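Long-range contacts in putative polysaccharide deacetylase (Bdellovibrio bacteriovorus HD100, PDB 5JP6), which probably removes acetyl groups from peptidoglycan as a zinc-dependent hydrolase of carbohydrate esterase family 4: residues N157-V162 / G297-N302; E170-F175 / V360-A365; Q151-S156 / R163-R168. The protein carries 1 engineered substitution. One frame throughout, in Å; residues are numbered along the deposited sequence. Where two conformers were deposited one is given.

Interaction 1. Residues N157-V162 / G297-N302; sequences NGYMAV and GEFAWN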
loop_
_atom_site.group_PDB
_atom_site.type_symbol
_atom_site.label_atom_id
_atom_site.label_comp_id
_atom_site.label_asym_id
_atom_site.label_seq_id
_atom_site.Cartn_x
_atom_site.Cartn_y
_atom_site.Cartn_z
ATOM N N ASN A 157 -15.086 17.700 13.748
ATOM C CA ASN A 157 -14.449 17.410 15.080
ATOM C C ASN A 157 -14.040 15.959 15.104
ATOM O O ASN A 157 -14.137 15.264 16.100
ATOM C CB ASN A 157 -15.265 17.824 16.342
ATOM C CG ASN A 157 -14.488 17.578 17.688
ATOM O OD1 ASN A 157 -13.438 18.203 17.980
ATOM N ND2 ASN A 157 -14.999 16.634 18.493
ATOM N N GLY A 158 -13.454 15.541 13.983
ATOM C CA GLY A 158 -12.892 14.212 13.827
ATOM C C GLY A 158 -13.958 13.195 13.479
ATOM O O GLY A 158 -15.157 13.498 13.365
ATOM N N TYR A 159 -13.528 11.953 13.375
ATOM C CA TYR A 159 -14.390 10.866 12.950
ATOM C C TYR A 159 -13.581 9.588 13.069
ATOM O O TYR A 159 -12.479 9.511 12.539
ATOM C CB TYR A 159 -14.840 11.076 11.496
ATOM C CG TYR A 159 -15.597 9.930 10.901
ATOM C CD1 TYR A 159 -16.808 9.546 11.410
ATOM C CD2 TYR A 159 -15.112 9.243 9.805
ATOM C CE1 TYR A 159 -17.520 8.492 10.850
ATOM C CE2 TYR A 159 -15.824 8.203 9.239
ATOM C CZ TYR A 159 -17.013 7.825 9.770
ATOM O OH TYR A 159 -17.705 6.775 9.237
ATOM N N MET A 160 -14.107 8.583 13.761
ATOM C CA MET A 160 -13.385 7.335 13.921
ATOM C C MET A 160 -14.078 6.269 13.088
ATOM O O MET A 160 -15.232 5.916 13.357
ATOM C CB MET A 160 -13.418 6.901 15.388
ATOM C CG MET A 160 -12.790 5.519 15.657
ATOM S SD MET A 160 -10.998 5.621 15.509
ATOM C CE MET A 160 -10.673 4.190 14.444
ATOM N N ALA A 161 -13.372 5.782 12.058
ATOM C CA ALA A 161 -13.928 4.819 11.126
ATOM C C ALA A 161 -13.292 3.464 11.343
ATOM O O ALA A 161 -12.049 3.302 11.245
ATOM C CB ALA A 161 -13.707 5.276 9.699
ATOM N N VAL A 162 -14.155 2.487 11.580
ATOM C CA VAL A 162 -13.750 1.088 11.592
ATOM C C VAL A 162 -14.450 0.403 10.424
ATOM O O VAL A 162 -13.792 -0.021 9.483
ATOM C CB VAL A 162 -14.036 0.402 12.951
ATOM C CG1 VAL A 162 -13.665 -1.067 12.859
ATOM C CG2 VAL A 162 -13.193 1.057 14.043
ATOM N N GLY A 297 -10.324 12.927 10.098
ATOM C CA GLY A 297 -10.859 11.600 10.428
ATOM C C GLY A 297 -9.732 10.586 10.593
ATOM O O GLY A 297 -8.715 10.682 9.925
ATOM N N GLU A 298 -9.945 9.645 11.513
ATOM C CA GLU A 298 -9.046 8.561 11.865
ATOM C C GLU A 298 -9.636 7.288 11.302
ATOM O O GLU A 298 -10.703 6.843 11.703
ATOM C CB GLU A 298 -8.901 8.454 13.390
ATOM C CG GLU A 298 -7.996 7.323 13.858
ATOM C CD GLU A 298 -8.020 7.095 15.351
ATOM O OE1 GLU A 298 -8.493 8.041 16.079
ATOM O OE2 GLU A 298 -7.554 6.073 15.832
ATOM N N PHE A 299 -8.919 6.670 10.384
ATOM C CA PHE A 299 -9.443 5.518 9.646
ATOM C C PHE A 299 -8.668 4.277 10.043
ATOM O O PHE A 299 -7.479 4.109 9.704
ATOM C CB PHE A 299 -9.387 5.767 8.137
ATOM C CG PHE A 299 -10.511 6.634 7.662
ATOM C CD1 PHE A 299 -10.497 8.020 7.921
ATOM C CD2 PHE A 299 -11.627 6.085 7.030
ATOM C CE1 PHE A 299 -11.553 8.801 7.573
ATOM C CE2 PHE A 299 -12.682 6.904 6.656
ATOM C CZ PHE A 299 -12.631 8.257 6.937
ATOM N N ALA A 300 -9.371 3.359 10.694
ATOM C CA ALA A 300 -8.863 2.014 10.913
ATOM C C ALA A 300 -9.516 1.168 9.784
ATOM O O ALA A 300 -9.710 1.661 8.677
ATOM C CB ALA A 300 -9.210 1.550 12.315
ATOM N N TRP A 301 -9.818 -0.093 10.026
ATOM C CA TRP A 301 -10.377 -0.999 9.005
ATOM C C TRP A 301 -10.951 -2.202 9.773
ATOM O O TRP A 301 -10.630 -2.415 10.944
ATOM C CB TRP A 301 -9.323 -1.489 7.986
ATOM C CG TRP A 301 -8.227 -2.293 8.626
ATOM C CD1 TRP A 301 -8.185 -3.661 8.736
ATOM C CD2 TRP A 301 -7.054 -1.797 9.250
ATOM N NE1 TRP A 301 -7.069 -4.032 9.420
ATOM C CE2 TRP A 301 -6.349 -2.912 9.742
ATOM C CE3 TRP A 301 -6.533 -0.514 9.466
ATOM C CZ2 TRP A 301 -5.166 -2.785 10.413
ATOM C CZ3 TRP A 301 -5.344 -0.407 10.139
ATOM C CH2 TRP A 301 -4.684 -1.533 10.608
ATOM N N ASN A 302 -11.783 -2.994 9.093
ATOM C CA ASN A 302 -12.241 -4.264 9.665
ATOM C C ASN A 302 -12.060 -5.471 8.757
ATOM O O ASN A 302 -12.251 -6.587 9.197
ATOM C CB ASN A 302 -13.697 -4.191 10.111
ATOM C CG ASN A 302 -14.643 -4.018 8.957
ATOM O OD1 ASN A 302 -14.524 -3.088 8.164
ATOM N ND2 ASN A 302 -15.600 -4.926 8.842
#
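Ala161 and Phe299 face each other as neighbours on two short parallel strands, and the backbone around them carries three bonds. Glu298 N gives its hydrogen to Tyr159 O at 2.7 Å, and Glu298 O receives that of Ala161 N at 2.9 Å. Ala161 O then accepts from Ala300 N at 2.7 Å, so Ala161 bonds to the residues before and after Phe299, the normal parallel pattern. On one face of this ladder the methyl of Ala161 sits over the Phe299 ring, with CB 3.5 Å from CD2. Tyr159 turns the CD2-CE2 edge of its ring toward Phe299 CZ in an offset edge-to-face pair, centroids 5.8 Å apart and planes at 63°. On the other face Met160 folds over Glu298. CG is anti to the backbone N, and chi2 of 73° swings SD back across the neighbouring strand, 3.3 Å from Glu298 CD and equally near to both carboxylate oxygens. Beyond the sulfur, CE closes on Ala300 CB at 3.7 Å. The extended Glu298 chain carries its carboxylate to a salt bridge between OE2 and Lys288 NZ. Farther along, the strands end: Val162 CG1 lies beside Asn302 CB, while the Asn302 amide turns to Ile331, Gln327 and Arg329. Trp301 points away from Val162, and its ring meets that of Tyr280, a zinc ligand; its nearest side-chain atom is about 8 Å from the metal. Strand 297-299 is bonded on its other side to strand 275-277, so strand 160-161 extends the parallel sheet of this NodB-type domain. The chemistry is thus divided by face: methyl-to-ring and ring-to-ring packing on one, and on the other a polarisable sulfur above a carboxylate whose charge is probably offset by Lys288.

Interaction 2. Residues E170-F175 / V360-A365; sequences EVVLTF and VLLTAA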
loop_
_atom_site.group_PDB
_atom_site.type_symbol
_atom_site.label_atom_id
_atom_site.label_comp_id
_atom_site.label_asym_id
_atom_site.label_seq_id
_atom_site.Cartn_x
_atom_site.Cartn_y
_atom_site.Cartn_z
ATOM N N GLU A 170 -21.799 -3.333 1.589
ATOM C CA GLU A 170 -20.988 -2.210 1.108
ATOM C C GLU A 170 -19.578 -2.339 1.654
ATOM O O GLU A 170 -19.395 -2.576 2.855
ATOM C CB GLU A 170 -21.608 -0.876 1.509
ATOM C CG GLU A 170 -22.920 -0.575 0.813
ATOM C CD GLU A 170 -23.512 0.785 1.131
ATOM O OE1 GLU A 170 -23.131 1.410 2.161
ATOM O OE2 GLU A 170 -24.352 1.235 0.325
ATOM N N VAL A 171 -18.587 -2.126 0.771
ATOM C CA VAL A 171 -17.192 -2.115 1.180
ATOM C C VAL A 171 -16.492 -0.867 0.665
ATOM O O VAL A 171 -16.795 -0.349 -0.418
ATOM C CB VAL A 171 -16.430 -3.375 0.767
ATOM C CG1 VAL A 171 -17.014 -4.607 1.426
ATOM C CG2 VAL A 171 -16.420 -3.543 -0.744
ATOM N N VAL A 172 -15.586 -0.372 1.494
ATOM C CA VAL A 172 -14.757 0.786 1.180
ATOM C C VAL A 172 -13.352 0.257 0.945
ATOM O O VAL A 172 -12.784 -0.415 1.794
ATOM C CB VAL A 172 -14.730 1.800 2.343
ATOM C CG1 VAL A 172 -13.924 3.038 1.997
ATOM C CG2 VAL A 172 -16.107 2.196 2.781
ATOM N N LEU A 173 -12.838 0.532 -0.236
ATOM C CA LEU A 173 -11.531 0.055 -0.577
ATOM C C LEU A 173 -10.459 1.094 -0.251
ATOM O O LEU A 173 -10.550 2.254 -0.696
ATOM C CB LEU A 173 -11.478 -0.276 -2.060
ATOM C CG LEU A 173 -12.525 -1.290 -2.549
ATOM C CD1 LEU A 173 -12.262 -1.613 -3.993
ATOM C CD2 LEU A 173 -12.579 -2.556 -1.676
ATOM N N THR A 174 -9.479 0.707 0.562
ATOM C CA THR A 174 -8.448 1.610 0.998
ATOM C C THR A 174 -7.061 1.075 0.742
ATOM O O THR A 174 -6.807 -0.135 0.844
ATOM C CB THR A 174 -8.653 2.051 2.467
ATOM O OG1 THR A 174 -8.238 1.009 3.374
ATOM C CG2 THR A 174 -10.068 2.454 2.757
ATOM N N PHE A 175 -6.180 1.992 0.365
ATOM C CA PHE A 175 -4.837 1.631 -0.080
ATOM C C PHE A 175 -3.813 2.481 0.656
ATOM O O PHE A 175 -3.821 3.709 0.534
ATOM C CB PHE A 175 -4.689 1.877 -1.587
ATOM C CG PHE A 175 -5.550 0.962 -2.427
ATOM C CD1 PHE A 175 -5.106 -0.280 -2.796
ATOM C CD2 PHE A 175 -6.810 1.362 -2.806
ATOM C CE1 PHE A 175 -5.914 -1.126 -3.531
ATOM C CE2 PHE A 175 -7.627 0.522 -3.548
ATOM C CZ PHE A 175 -7.170 -0.733 -3.898
ATOM N N VAL A 360 -18.073 1.661 -1.905
ATOM C CA VAL A 360 -18.437 2.977 -1.370
ATOM C C VAL A 360 -17.205 3.830 -1.176
ATOM O O VAL A 360 -16.204 3.366 -0.632
ATOM C CB VAL A 360 -19.128 2.823 0.002
ATOM C CG1 VAL A 360 -19.338 4.151 0.683
ATOM C CG2 VAL A 360 -20.454 2.089 -0.181
ATOM N N LEU A 361 -17.319 5.104 -1.546
ATOM C CA LEU A 361 -16.302 6.080 -1.223
ATOM C C LEU A 361 -16.764 6.907 -0.028
ATOM O O LEU A 361 -17.885 7.414 -0.035
ATOM C CB LEU A 361 -16.060 7.028 -2.398
ATOM C CG LEU A 361 -14.944 8.045 -2.228
ATOM C CD1 LEU A 361 -13.610 7.386 -2.098
ATOM C CD2 LEU A 361 -14.989 9.030 -3.399
ATOM N N LEU A 362 -15.915 7.028 0.997
ATOM C CA LEU A 362 -16.231 7.922 2.122
ATOM C C LEU A 362 -15.447 9.215 1.889
ATOM O O LEU A 362 -14.259 9.173 1.527
ATOM C CB LEU A 362 -15.823 7.299 3.468
ATOM C CG LEU A 362 -16.496 5.975 3.808
ATOM C CD1 LEU A 362 -15.919 5.415 5.105
ATOM C CD2 LEU A 362 -18.004 6.138 3.893
ATOM N N THR A 363 -16.104 10.338 2.125
ATOM C CA THR A 363 -15.520 11.631 1.883
ATOM C C THR A 363 -16.027 12.622 2.929
ATOM O O THR A 363 -17.056 12.392 3.572
ATOM C CB THR A 363 -15.830 12.101 0.442
ATOM O OG1 THR A 363 -14.897 13.115 0.077
ATOM C CG2 THR A 363 -17.276 12.591 0.336
ATOM N N ALA A 364 -15.302 13.707 3.098
ATOM C CA ALA A 364 -15.743 14.762 4.028
ATOM C C ALA A 364 -17.066 15.402 3.602
ATOM O O ALA A 364 -17.311 15.625 2.411
ATOM C CB ALA A 364 -14.686 15.834 4.167
ATOM N N ALA A 365 -17.910 15.708 4.580
ATOM C CA ALA A 365 -19.155 16.439 4.296
ATOM C C ALA A 365 -18.899 17.856 3.745
ATOM O O ALA A 365 -19.650 18.339 2.884
ATOM C CB ALA A 365 -20.014 16.499 5.546
HETATM O O HOH W 1 -13.873 2.660 -1.733
#
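Val171 and Val360 make the direct backbone bond between segments 170-175 and 360-365, on parallel neighbouring strands in the sheet of the NodB-type deacetylase domain, a fold of the distorted beta/alpha-barrel kind; a small apolar patch adds to it. The two chains meet at Val360 and then splay apart, so that the later residues of each turn to other partners. Val360 N donates to Val171 O at 2.8 Å, and Val171 also bonds to Ser358, just before the second segment. Just beyond, Val172 CA lies 3.5 Å from Val360 O in a CA-H...O contact. Val360 CG2 rests against the length of the Glu170 side chain, 3.6 Å from both CB and CD of that residue. Glu170 can offer this flank because its chain is extended, with CD anti to CA (chi2 -176°), and its carboxylate is held beyond the valine: OE1 by Ala167 N and Gln151 NE2, OE2 by Asn149. Val172 CG2, set beside its own backbone N, reaches the branch point of Leu362 at 3.9 Å from CG, the two side chains crossing at about a right angle. Behind the strand, Val171 and Leu173 pack on helix 339-354. Strand 199-202 flanks Val172 through Met199, and Leu362 leans on Arg153 of strand 150-153. Where the strands begin to part, Leu173 N and Val360 O are too far apart to bond directly, and one water fills the step: it accepts from Leu173 N at 2.8 Å and donates to Val360 O at 2.7 Å.

Interaction 3. Residues Q151-S156 / R163-R168; sequences QKRDMS and RGDVAR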
loop_
_atom_site.group_PDB
_atom_site.type_symbol
_atom_site.label_atom_id
_atom_site.label_comp_id
_atom_site.label_asym_id
_atom_site.label_seq_id
_atom_site.Cartn_x
_atom_site.Cartn_y
_atom_site.Cartn_z
ATOM N N GLN A 151 -20.476 8.515 0.113
ATOM C CA GLN A 151 -21.139 8.789 1.358
ATOM C C GLN A 151 -20.294 9.778 2.154
ATOM O O GLN A 151 -19.098 9.578 2.378
ATOM C CB GLN A 151 -21.381 7.508 2.120
ATOM C CG GLN A 151 -22.377 6.587 1.416
ATOM C CD GLN A 151 -22.621 5.290 2.148
ATOM O OE1 GLN A 151 -22.591 5.227 3.368
ATOM N NE2 GLN A 151 -22.880 4.259 1.401
ATOM N N LYS A 152 -20.951 10.834 2.623
ATOM C CA LYS A 152 -20.292 11.914 3.323
ATOM C C LYS A 152 -20.257 11.619 4.821
ATOM O O LYS A 152 -21.237 11.113 5.396
ATOM C CB LYS A 152 -21.005 13.240 3.097
ATOM C CG LYS A 152 -20.975 13.724 1.660
ATOM C CD LYS A 152 -21.854 14.961 1.511
ATOM C CE LYS A 152 -21.953 15.386 0.070
ATOM N NZ LYS A 152 -22.881 16.542 -0.039
ATOM N N ARG A 153 -19.161 12.039 5.450
ATOM C CA ARG A 153 -18.977 11.920 6.903
ATOM C C ARG A 153 -18.477 13.259 7.426
ATOM O O ARG A 153 -17.623 13.871 6.833
ATOM C CB ARG A 153 -17.972 10.836 7.255
ATOM C CG ARG A 153 -18.334 9.458 6.771
ATOM C CD ARG A 153 -19.528 8.886 7.510
ATOM N NE ARG A 153 -19.917 7.575 6.998
ATOM C CZ ARG A 153 -20.874 7.354 6.107
ATOM N NH1 ARG A 153 -21.564 8.351 5.556
ATOM N NH2 ARG A 153 -21.124 6.102 5.731
ATOM N N ASP A 154 -19.055 13.728 8.513
ATOM C CA ASP A 154 -18.620 14.984 9.133
ATOM C C ASP A 154 -17.325 14.713 9.892
ATOM O O ASP A 154 -17.288 13.981 10.897
ATOM C CB ASP A 154 -19.730 15.519 10.049
ATOM C CG ASP A 154 -19.367 16.841 10.792
ATOM O OD1 ASP A 154 -18.310 17.385 10.568
ATOM O OD2 ASP A 154 -20.183 17.175 11.573
ATOM N N MET A 155 -16.273 15.378 9.428
ATOM C CA MET A 155 -14.973 15.235 10.016
ATOM C C MET A 155 -14.516 16.490 10.779
ATOM O O MET A 155 -13.406 16.561 11.259
ATOM C CB MET A 155 -13.992 14.712 8.945
ATOM C CG MET A 155 -14.471 13.249 8.443
ATOM S SD MET A 155 -13.380 12.731 7.344
ATOM C CE MET A 155 -14.361 11.622 6.436
ATOM N N SER A 156 -15.435 17.441 10.963
ATOM C CA SER A 156 -15.078 18.732 11.540
ATOM C C SER A 156 -14.561 18.651 12.986
ATOM O O SER A 156 -13.697 19.436 13.396
ATOM C CB SER A 156 -16.258 19.682 11.460
ATOM O OG SER A 156 -17.355 19.219 12.259
ATOM N N ARG A 163 -15.782 0.348 10.476
ATOM C CA ARG A 163 -16.601 -0.124 9.360
ATOM C C ARG A 163 -17.103 1.047 8.533
ATOM O O ARG A 163 -17.588 0.852 7.439
ATOM C CB ARG A 163 -17.773 -0.972 9.851
ATOM C CG ARG A 163 -17.285 -2.276 10.484
ATOM C CD ARG A 163 -18.371 -3.177 11.088
ATOM N NE ARG A 163 -17.715 -4.423 11.534
ATOM C CZ ARG A 163 -16.814 -4.537 12.547
ATOM N NH1 ARG A 163 -16.487 -3.505 13.344
ATOM N NH2 ARG A 163 -16.246 -5.714 12.802
ATOM N N GLY A 164 -16.994 2.269 9.057
ATOM C CA GLY A 164 -17.352 3.463 8.291
ATOM C C GLY A 164 -18.826 3.792 8.143
ATOM O O GLY A 164 -19.191 4.598 7.295
ATOM N N ASP A 165 -19.666 3.140 8.937
ATOM C CA ASP A 165 -21.117 3.397 8.972
ATOM C C ASP A 165 -21.793 3.088 7.633
ATOM O O ASP A 165 -22.870 3.606 7.311
ATOM C CB ASP A 165 -21.426 4.827 9.439
ATOM C CG ASP A 165 -20.798 5.138 10.784
ATOM O OD1 ASP A 165 -21.184 4.514 11.753
ATOM O OD2 ASP A 165 -19.866 5.960 10.847
ATOM N N VAL A 166 -21.190 2.157 6.894
ATOM C CA VAL A 166 -21.770 1.756 5.629
ATOM C C VAL A 166 -22.853 0.678 5.818
ATOM O O VAL A 166 -22.978 0.069 6.897
ATOM C CB VAL A 166 -20.710 1.272 4.623
ATOM C CG1 VAL A 166 -19.696 2.383 4.342
ATOM C CG2 VAL A 166 -20.022 0.017 5.109
ATOM N N ALA A 167 -23.635 0.450 4.761
ATOM C CA ALA A 167 -24.746 -0.524 4.782
ATOM C C ALA A 167 -24.241 -1.961 4.592
ATOM O O ALA A 167 -23.080 -2.179 4.190
ATOM C CB ALA A 167 -25.789 -0.168 3.733
ATOM N N ARG A 168 -25.125 -2.938 4.829
ATOM C CA ARG A 168 -24.796 -4.325 4.523
ATOM C C ARG A 168 -24.385 -4.412 3.034
ATOM O O ARG A 168 -24.973 -3.747 2.144
ATOM C CB ARG A 168 -25.945 -5.289 4.844
ATOM C CG ARG A 168 -27.195 -5.122 3.991
ATOM C CD ARG A 168 -28.281 -6.183 4.308
ATOM N NE ARG A 168 -27.820 -7.564 4.106
ATOM C CZ ARG A 168 -27.810 -8.216 2.940
ATOM N NH1 ARG A 168 -28.240 -7.627 1.822
ATOM N NH2 ARG A 168 -27.361 -9.469 2.888
#
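Arg153 meets the carbonyl of Gly164 side-on, presenting the edge of its guanidinium formed by NE and NH2 so that both nitrogens donate to one oxygen. NH2 lies 2.9 Å from Gly164 O and in the plane of that carbonyl; NE lies 3.1 Å from the same oxygen but stands above the carbonyl plane. The oxygen itself is in the guanidinium plane. The arginine is bent rather than stretched, with CD turned back by a chi2 of -69°, and its remaining donors reach atoms of its own strand. NH2 gives a second bond, 2.9 Å to Gln151 OE1, and NH1 bonds to Lys152 O at 2.8 Å, coming from above that carbonyl. Three in-plane acceptors thus surround the guanidinium and fix its rotation. Gln151, extended beyond CG, crosses Val166 at about a right angle, with OE1 4.2 Å from Val166 CG1; its NE2 goes to Glu170 and Asn149. Asp165 approaches differently. Its CB lies 3.9 Å from Arg153 NH2, yet its carboxylate is inclined 58° to the guanidinium and OD2 stands well out of that plane. Opposite charges are near each other here without a salt bridge, and OD2 is instead bonded to the hydroxyl of Tyr159, which also receives a weak bond from Arg153 NE. Gly164 has a positive phi, 78°, which favours glycine; Asp165 after it is also at positive phi, so the chain bends here. At the end of strand 150-153, Asp154 OD1 accepts from Ser156 N in an Asx turn and also bonds Ser156 OG. Away from the zinc site, this is a structural arginine-to-backbone contact: an arginine on a strand of the parallel sheet holds the backbone bend that leads into strand 170-176 of the NodB-type barrel.

From the N terminus, interaction 3 closes first, drawing 151-156 and 163-168 together around a loop of only six residues. That loop contains 157-162, the first half of interaction 1, whose closure waits until 297-302; the two therefore cross. Interaction 2 opens at 170-175, after interaction 3 has closed, and ends at 360-365, crossing interaction 1 in turn. Tyr159 of interaction 1 reaches the 163-168 loop of interaction 3 through its hydroxyl. Strand 358-364 pairs with strand 150-153 through Leu361 O and Gln151 N, 2.8 Å apart, linking interactions 2 and 3. Phe299 touches Leu362 between interactions 1 and 2. The early strands are thus tied to the late ones of the same parallel sheet.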